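Local coordinates for TqaA (Penicillium aethiopicum, PDB 5EJD), which probably acts as a multidomain nonribosomal peptide synthetase, whose C-terminal condensation domain, the part in this chain, receives a 4'-phosphopantetheine arm, at residues Thr78-Val83 against Asn107-Val112; Gln171-Ser176 against Cys317-Val322; Gly298-Gly303 against Ser376-His381. All coordinates share one frame; numbering follows the deposited sequence.

Interaction 1 of 3, residues Thr78-Val83 against Asn107-Val112; sequences TCQSLV and NLDVKV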
# COMPACT_ATOMS: atom_id res chain seq x y z
N THR A 78 -17.86 -17.46 7.64
CA THR A 78 -17.32 -16.12 7.53
C THR A 78 -16.30 -16.03 6.39
O THR A 78 -16.32 -15.09 5.61
CB THR A 78 -16.74 -15.67 8.87
OG1 THR A 78 -17.80 -15.59 9.83
CG2 THR A 78 -16.07 -14.29 8.76
N CYS A 79 -15.44 -17.03 6.28
CA CYS A 79 -14.51 -17.13 5.16
C CYS A 79 -15.23 -17.05 3.83
O CYS A 79 -14.84 -16.28 2.94
CB CYS A 79 -13.70 -18.41 5.26
SG CYS A 79 -12.67 -18.50 6.76
N GLN A 80 -16.31 -17.82 3.70
CA GLN A 80 -17.11 -17.79 2.48
C GLN A 80 -17.70 -16.39 2.20
O GLN A 80 -17.60 -15.87 1.10
CB GLN A 80 -18.24 -18.81 2.58
CG GLN A 80 -19.20 -18.84 1.39
CD GLN A 80 -18.53 -19.33 0.13
OE1 GLN A 80 -18.00 -20.43 0.08
NE2 GLN A 80 -18.59 -18.51 -0.91
N SER A 81 -18.28 -15.77 3.22
CA SER A 81 -18.90 -14.47 3.05
C SER A 81 -17.89 -13.38 2.73
O SER A 81 -18.21 -12.41 2.04
CB SER A 81 -19.61 -14.07 4.32
OG SER A 81 -20.73 -14.88 4.47
N LEU A 82 -16.70 -13.49 3.31
CA LEU A 82 -15.67 -12.49 3.08
C LEU A 82 -15.26 -12.48 1.61
O LEU A 82 -15.13 -11.42 1.00
CB LEU A 82 -14.47 -12.79 3.95
CG LEU A 82 -13.39 -11.71 3.90
CD1 LEU A 82 -13.88 -10.46 4.59
CD2 LEU A 82 -12.13 -12.22 4.59
N VAL A 83 -15.11 -13.66 1.04
CA VAL A 83 -14.77 -13.81 -0.35
C VAL A 83 -15.92 -13.35 -1.26
O VAL A 83 -15.66 -12.75 -2.31
CB VAL A 83 -14.35 -15.26 -0.64
CG1 VAL A 83 -14.10 -15.49 -2.12
CG2 VAL A 83 -13.07 -15.55 0.12
N ASN A 107 -19.72 -17.20 -8.08
CA ASN A 107 -20.21 -18.52 -7.68
C ASN A 107 -19.07 -19.40 -7.17
O ASN A 107 -18.96 -20.59 -7.52
CB ASN A 107 -20.92 -19.20 -8.84
CG ASN A 107 -22.14 -18.38 -9.33
OD1 ASN A 107 -22.20 -17.98 -10.50
ND2 ASN A 107 -23.07 -18.08 -8.42
N LEU A 108 -18.22 -18.81 -6.34
CA LEU A 108 -17.01 -19.47 -5.91
C LEU A 108 -17.23 -20.03 -4.51
O LEU A 108 -17.49 -19.27 -3.60
CB LEU A 108 -15.84 -18.52 -5.91
CG LEU A 108 -14.53 -19.18 -5.60
CD1 LEU A 108 -14.06 -20.03 -6.77
CD2 LEU A 108 -13.48 -18.14 -5.30
N ASP A 109 -17.15 -21.36 -4.38
CA ASP A 109 -17.26 -22.01 -3.08
C ASP A 109 -15.90 -22.10 -2.41
O ASP A 109 -14.97 -22.59 -2.98
CB ASP A 109 -17.87 -23.39 -3.23
CG ASP A 109 -19.38 -23.37 -3.27
OD1 ASP A 109 -20.06 -22.41 -2.80
OD2 ASP A 109 -19.88 -24.37 -3.78
N VAL A 110 -15.81 -21.56 -1.21
CA VAL A 110 -14.57 -21.54 -0.46
C VAL A 110 -14.45 -22.79 0.39
O VAL A 110 -15.34 -23.11 1.13
CB VAL A 110 -14.50 -20.30 0.44
CG1 VAL A 110 -13.32 -20.41 1.39
CG2 VAL A 110 -14.38 -19.05 -0.42
N LYS A 111 -13.35 -23.51 0.23
CA LYS A 111 -13.12 -24.76 0.96
C LYS A 111 -11.98 -24.51 1.89
O LYS A 111 -10.87 -24.21 1.47
CB LYS A 111 -12.78 -25.91 0.00
CG LYS A 111 -13.88 -26.24 -1.00
CD LYS A 111 -15.13 -26.73 -0.30
CE LYS A 111 -16.12 -27.37 -1.28
NZ LYS A 111 -17.46 -26.69 -1.31
N VAL A 112 -12.24 -24.65 3.17
CA VAL A 112 -11.24 -24.44 4.16
C VAL A 112 -10.41 -25.70 4.35
O VAL A 112 -10.94 -26.78 4.42
CB VAL A 112 -11.88 -24.04 5.49
CG1 VAL A 112 -10.82 -23.75 6.54
CG2 VAL A 112 -12.72 -22.78 5.30
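Gln80 reaches out from helix 72-85 and lays its terminal amide alongside the extended backbone of Leu108-Val110. Its two ends do opposite jobs. OE1 accepts the backbone N-H of Val110, at 2.8 Å from Val110 N in a nearly straight bond, while NE2 donates to Leu108 O over 3.0 Å. That carbonyl oxygen lies almost in the plane of the Gln80 amide, and the donor in turn lies in the carbonyl plane; the Val110 N-H comes in somewhat tilted from the plane at OE1. The reach depends on CG standing anti to the backbone N (chi1 177°) and on a bend at chi2 (67°), which lets the chain of Gln80 slide past Val110 in the opposite sense. Beside the amide, apolar groups pack: Val110 CG2 sits 3.8 Å from Val83 CG2, and Val83 CG1 meets Leu108 CD2 at 4.2 Å. Phe150 of strand 149-154 touches Cys79, Val83 and Val110, so the helix and the connection between strands 99-106 and 113-116, in the N-terminal half of the condensation domain, pack on one residue. NE2 also donates to Asp84 OD1, one helical turn further on. The amide thus stands in for a neighbouring strand, pairing with a donor and an acceptor of the backbone at once, and with a second partner on NE2 its rotation is likely to be fixed.

Interaction 2 of 3, residues Gln171-Ser176 against Cys317-Val322; sequences QWDGVS and CTLNFV. With PNS (4'-phosphopantetheine), chain R.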
# COMPACT_ATOMS: atom_id res chain seq x y z
N GLN A 171 -3.04 -8.49 -4.06
CA GLN A 171 -4.42 -8.45 -3.67
C GLN A 171 -4.70 -7.56 -2.48
O GLN A 171 -5.84 -7.50 -2.02
CB GLN A 171 -4.91 -9.87 -3.36
CG GLN A 171 -4.83 -10.77 -4.53
CD GLN A 171 -5.09 -12.22 -4.15
OE1 GLN A 171 -4.22 -12.89 -3.61
NE2 GLN A 171 -6.27 -12.75 -4.54
N TRP A 172 -3.70 -6.89 -1.93
CA TRP A 172 -3.94 -6.02 -0.79
C TRP A 172 -2.90 -4.93 -0.72
O TRP A 172 -1.85 -5.03 -1.33
CB TRP A 172 -3.93 -6.84 0.53
CG TRP A 172 -2.62 -7.44 0.87
CD1 TRP A 172 -2.18 -8.64 0.48
CD2 TRP A 172 -1.57 -6.87 1.66
NE1 TRP A 172 -0.89 -8.88 0.98
CE2 TRP A 172 -0.51 -7.79 1.70
CE3 TRP A 172 -1.44 -5.66 2.34
CZ2 TRP A 172 0.68 -7.54 2.39
CZ3 TRP A 172 -0.23 -5.39 3.03
CH2 TRP A 172 0.80 -6.32 3.03
N ASP A 173 -3.18 -3.92 0.07
CA ASP A 173 -2.18 -2.97 0.47
C ASP A 173 -2.40 -2.47 1.89
O ASP A 173 -3.36 -2.85 2.55
CB ASP A 173 -2.15 -1.82 -0.52
CG ASP A 173 -3.46 -1.11 -0.65
OD1 ASP A 173 -4.31 -1.10 0.30
OD2 ASP A 173 -3.62 -0.51 -1.76
N GLY A 174 -1.52 -1.59 2.36
CA GLY A 174 -1.52 -1.21 3.76
C GLY A 174 -2.74 -0.44 4.21
O GLY A 174 -3.19 -0.56 5.34
N VAL A 175 -3.29 0.36 3.30
CA VAL A 175 -4.49 1.08 3.60
C VAL A 175 -5.69 0.15 3.78
O VAL A 175 -6.52 0.39 4.63
CB VAL A 175 -4.80 2.05 2.47
CG1 VAL A 175 -6.18 2.65 2.66
CG2 VAL A 175 -3.73 3.12 2.40
N SER A 176 -5.77 -0.91 3.00
CA SER A 176 -6.99 -1.70 2.88
C SER A 176 -6.95 -3.05 3.65
O SER A 176 -7.99 -3.57 4.01
CB SER A 176 -7.30 -1.94 1.37
OG SER A 176 -6.36 -2.85 0.76
N CYS A 317 -4.65 -3.83 -4.29
CA CYS A 317 -3.33 -3.24 -4.31
C CYS A 317 -3.32 -2.04 -5.25
O CYS A 317 -3.05 -2.19 -6.43
CB CYS A 317 -2.32 -4.28 -4.77
SG CYS A 317 -0.62 -3.66 -4.81
N THR A 318 -3.64 -0.87 -4.71
CA THR A 318 -3.63 0.35 -5.49
C THR A 318 -2.27 1.06 -5.38
O THR A 318 -2.07 2.05 -6.01
CB THR A 318 -4.71 1.32 -5.02
OG1 THR A 318 -4.42 1.72 -3.69
CG2 THR A 318 -6.07 0.69 -5.05
N LEU A 319 -1.33 0.53 -4.60
CA LEU A 319 0.02 1.07 -4.50
C LEU A 319 0.63 1.34 -5.85
O LEU A 319 0.39 0.62 -6.80
CB LEU A 319 0.99 0.04 -3.90
CG LEU A 319 0.80 -0.31 -2.48
CD1 LEU A 319 1.92 -1.23 -2.09
CD2 LEU A 319 0.80 0.94 -1.62
N ASN A 320 1.51 2.33 -5.87
CA ASN A 320 2.29 2.58 -7.05
C ASN A 320 3.71 2.95 -6.66
O ASN A 320 3.93 3.49 -5.56
CB ASN A 320 1.63 3.67 -7.90
CG ASN A 320 2.03 3.58 -9.37
OD1 ASN A 320 2.77 2.68 -9.77
ND2 ASN A 320 1.52 4.49 -10.17
N PHE A 321 4.66 2.62 -7.52
CA PHE A 321 6.07 2.96 -7.32
C PHE A 321 6.46 3.93 -8.41
O PHE A 321 6.46 3.57 -9.62
CB PHE A 321 6.92 1.73 -7.38
CG PHE A 321 6.39 0.61 -6.57
CD1 PHE A 321 6.47 0.65 -5.19
CD2 PHE A 321 5.78 -0.46 -7.18
CE1 PHE A 321 5.94 -0.36 -4.42
CE2 PHE A 321 5.28 -1.50 -6.42
CZ PHE A 321 5.35 -1.44 -5.03
N VAL A 322 6.71 5.18 -8.02
CA VAL A 322 6.91 6.25 -9.00
C VAL A 322 8.18 7.05 -8.75
O VAL A 322 8.75 6.98 -7.67
CB VAL A 322 5.72 7.21 -9.04
CG1 VAL A 322 4.45 6.47 -9.44
CG2 VAL A 322 5.52 7.91 -7.70
O23 PNS R . 2.57 11.78 5.36
P24 PNS R . 2.88 11.87 3.88
O26 PNS R . 3.83 12.93 3.48
O27 PNS R . 3.03 10.40 3.19
C28 PNS R . 3.55 10.07 1.91
C29 PNS R . 3.47 8.52 1.53
C30 PNS R . 4.61 8.20 2.43
C31 PNS R . 3.73 8.90 0.06
C32 PNS R . 2.03 8.12 1.97
O33 PNS R . 1.06 9.07 1.36
C34 PNS R . 1.76 6.80 1.28
O35 PNS R . 1.31 6.77 0.13
N36 PNS R . 2.01 5.56 1.54
C37 PNS R . 2.57 4.85 2.61
C38 PNS R . 1.74 3.62 2.91
C39 PNS R . 2.00 2.36 2.13
O40 PNS R . 1.58 2.29 1.00
N41 PNS R . 2.59 1.36 2.78
C42 PNS R . 2.92 0.09 2.20
C43 PNS R . 1.70 -0.70 1.81
S44 PNS R . 1.93 -2.44 2.19
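Asp173 divides its carboxylate between two loops, and the bond that crosses to Thr318 uses the less common anti side. Thr318 N donates to Asp173 OD2 over 3.0 Å, tilted 29° out of the carboxylate plane, while the salt bridge from Arg304 NH1 falls on the same oxygen. OD1 turns back on its own loop. It takes Ser176 OG from above the carboxylate plane at 2.7 Å and Ser176 N, three residues on, nearly along its C-O axis, an Asx motif that folds the loop just ahead of helix 177-188. A chi1 of 58° puts CG between the backbone N and the carbonyl carbon, from where one carboxylate can serve both loops. Ser168 to Gly174 reads SHSQWDG, the SHXXXDG form of the HHXXXDG signature of condensation domains, and the Asp173 bonds join it to the turn that leads into strand 320-327. Thr318 OG1 is bonded chiefly to Asn302 O. Beside the polar bonds, Asp173 CB rests against Leu319 CG at 3.9 Å, and Cys317 CB lies 3.6 Å from Trp172 O. The thiol end of the bound 4'-phosphopantetheine passes along this junction: S44 is 3.8 Å from Trp172 CZ3, whose ring is stacked on His169, and C43 lies 3.9 Å from Leu319 CD1. Gly174 N lies 3.4 Å from that same C43 of the ligand.

Interaction 3 of 3, residues Gly298-Gly303 against Ser376-His381; sequences GHTVNG and SLIVQH. With PNS (4'-phosphopantetheine), chain R.
Gly298 and His299 pair in parallel with Ile378 and Val379, the two strands twisted by 33° and held by three backbone bonds: Gly298 N to Leu377 O, Val379 N to Gly298 O, and Thr300 N to Val379 O. They are neighbours in the mixed sheet of the condensation domain, with strands 320-327 and 423-429 flanking them. Past Thr300 the ladder opens, and a water fills the place of the next direct bond, donating to Thr300 O at 2.8 Å and accepting from His381 N at 3.0 Å. On the face shared with Ile378, the side chains of Thr300 and Gln380 lean together, Thr300 CB lying 3.7 Å from Gln380 CG. Gln380 is bent at chi2, and its amide end lies between Thr300 and C42 of the bound 4'-phosphopantetheine. With an alanine here, everything past CB is lost, which is likely to open a gap between Thr300 and the pantetheine chain, which would lose a neighbour near C42. Asn302, just past the strand end, grips the ligand: with CG between the backbone N and the carbonyl carbon (chi1 62°), its ND2 donates to O35 of the phosphopantetheine over 3.0 Å and, weakly, to O33 at 3.3 Å.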
# COMPACT_ATOMS: atom_id res chain seq x y z
N GLY A 298 12.96 5.91 -6.65
CA GLY A 298 11.57 5.53 -6.57
C GLY A 298 11.00 5.70 -5.17
O GLY A 298 11.74 5.68 -4.17
N HIS A 299 9.69 5.86 -5.10
CA HIS A 299 9.01 5.79 -3.83
C HIS A 299 7.61 5.31 -3.99
O HIS A 299 7.05 5.32 -5.07
CB HIS A 299 9.09 7.13 -3.07
CG HIS A 299 8.18 8.18 -3.60
ND1 HIS A 299 7.49 9.03 -2.78
CD2 HIS A 299 7.85 8.53 -4.87
CE1 HIS A 299 6.74 9.84 -3.50
NE2 HIS A 299 6.94 9.56 -4.77
N THR A 300 7.08 4.80 -2.89
CA THR A 300 5.76 4.12 -2.86
C THR A 300 4.69 5.09 -2.48
O THR A 300 4.82 5.81 -1.51
CB THR A 300 5.77 3.01 -1.85
OG1 THR A 300 6.84 2.10 -2.17
CG2 THR A 300 4.47 2.27 -1.91
N VAL A 301 3.67 5.18 -3.31
CA VAL A 301 2.54 6.05 -3.06
C VAL A 301 1.27 5.20 -3.03
O VAL A 301 1.24 4.13 -3.61
CB VAL A 301 2.42 7.17 -4.10
CG1 VAL A 301 3.64 8.08 -4.05
CG2 VAL A 301 2.21 6.60 -5.50
N ASN A 302 0.23 5.70 -2.36
CA ASN A 302 -0.90 4.88 -2.05
C ASN A 302 -1.89 4.73 -3.16
O ASN A 302 -2.71 3.79 -3.16
CB ASN A 302 -1.57 5.34 -0.77
CG ASN A 302 -2.13 6.74 -0.86
OD1 ASN A 302 -3.07 6.98 -1.58
ND2 ASN A 302 -1.53 7.66 -0.13
N GLY A 303 -1.84 5.64 -4.12
CA GLY A 303 -2.66 5.50 -5.33
C GLY A 303 -4.16 5.75 -5.17
O GLY A 303 -4.95 5.44 -6.09
N SER A 376 15.67 1.35 -9.24
CA SER A 376 16.71 0.61 -8.55
C SER A 376 16.75 0.89 -7.05
O SER A 376 17.39 0.16 -6.31
CB SER A 376 18.10 0.83 -9.17
OG SER A 376 18.33 2.18 -9.39
N LEU A 377 16.12 1.96 -6.63
CA LEU A 377 15.99 2.26 -5.20
C LEU A 377 14.53 2.71 -4.93
O LEU A 377 13.99 3.54 -5.69
CB LEU A 377 16.93 3.35 -4.78
CG LEU A 377 16.78 3.70 -3.31
CD1 LEU A 377 17.39 2.65 -2.44
CD2 LEU A 377 17.48 5.01 -3.02
N ILE A 378 13.90 2.13 -3.92
CA ILE A 378 12.54 2.49 -3.60
C ILE A 378 12.43 2.74 -2.09
O ILE A 378 12.80 1.88 -1.30
CB ILE A 378 11.55 1.41 -4.00
CG1 ILE A 378 11.72 1.08 -5.46
CG2 ILE A 378 10.13 1.88 -3.73
CD1 ILE A 378 10.89 -0.07 -5.95
N VAL A 379 11.88 3.90 -1.73
CA VAL A 379 11.65 4.24 -0.35
C VAL A 379 10.16 4.13 -0.03
O VAL A 379 9.36 4.75 -0.73
CB VAL A 379 12.09 5.67 -0.09
CG1 VAL A 379 11.78 6.05 1.35
CG2 VAL A 379 13.57 5.81 -0.35
N GLN A 380 9.80 3.33 0.99
CA GLN A 380 8.41 3.25 1.46
C GLN A 380 8.30 3.72 2.86
O GLN A 380 8.70 2.97 3.77
CB GLN A 380 7.84 1.87 1.71
CG GLN A 380 7.72 1.02 0.55
CD GLN A 380 6.51 0.10 0.57
OE1 GLN A 380 5.97 -0.39 1.58
NE2 GLN A 380 6.17 -0.22 -0.61
N HIS A 381 7.61 4.80 3.06
CA HIS A 381 7.33 5.14 4.39
C HIS A 381 5.99 4.47 4.79
O HIS A 381 4.97 4.65 4.15
CB HIS A 381 7.30 6.65 4.54
CG HIS A 381 7.02 7.08 5.93
ND1 HIS A 381 7.90 6.84 6.96
CD2 HIS A 381 5.94 7.67 6.49
CE1 HIS A 381 7.41 7.33 8.08
NE2 HIS A 381 6.22 7.83 7.83
O23 PNS R . 2.57 11.78 5.36
P24 PNS R . 2.88 11.87 3.88
O26 PNS R . 3.83 12.93 3.48
O27 PNS R . 3.03 10.40 3.19
C28 PNS R . 3.55 10.07 1.91
C29 PNS R . 3.47 8.52 1.53
C30 PNS R . 4.61 8.20 2.43
C31 PNS R . 3.73 8.90 0.06
C32 PNS R . 2.03 8.12 1.97
O33 PNS R . 1.06 9.07 1.36
C34 PNS R . 1.76 6.80 1.28
O35 PNS R . 1.31 6.77 0.13
N36 PNS R . 2.01 5.56 1.54
C37 PNS R . 2.57 4.85 2.61
C38 PNS R . 1.74 3.62 2.91
C39 PNS R . 2.00 2.36 2.13
O40 PNS R . 1.58 2.29 1.00
N41 PNS R . 2.59 1.36 2.78
C42 PNS R . 2.92 0.09 2.20
C43 PNS R . 1.70 -0.70 1.81
S44 PNS R . 1.93 -2.44 2.19
O HOH W 1 6.79 5.94 0.41

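Overall arrangement
Interactions 2 and 3 adjoin, their centres about 11 Å apart. Strands 294-301 and 320-327 are adjacent in one sheet, Asn320 O lies 2.8 Å from Val301 N, and Thr318 OG1 lies 2.7 Å from Asn302 O. Together they line successive parts of the phosphopantetheine pocket: interaction 3 holds the middle of the arm and interaction 2 receives its thiol end, while Thr273, Asn383 and Ser40 of a neighbouring TqaA chain add further hydrogen bonds. Interaction 1 stands apart, its centre about 23 Å from that of interaction 2 and about 33 Å from that of interaction 3, and joins a helix to an inter-strand connection away from the ligand.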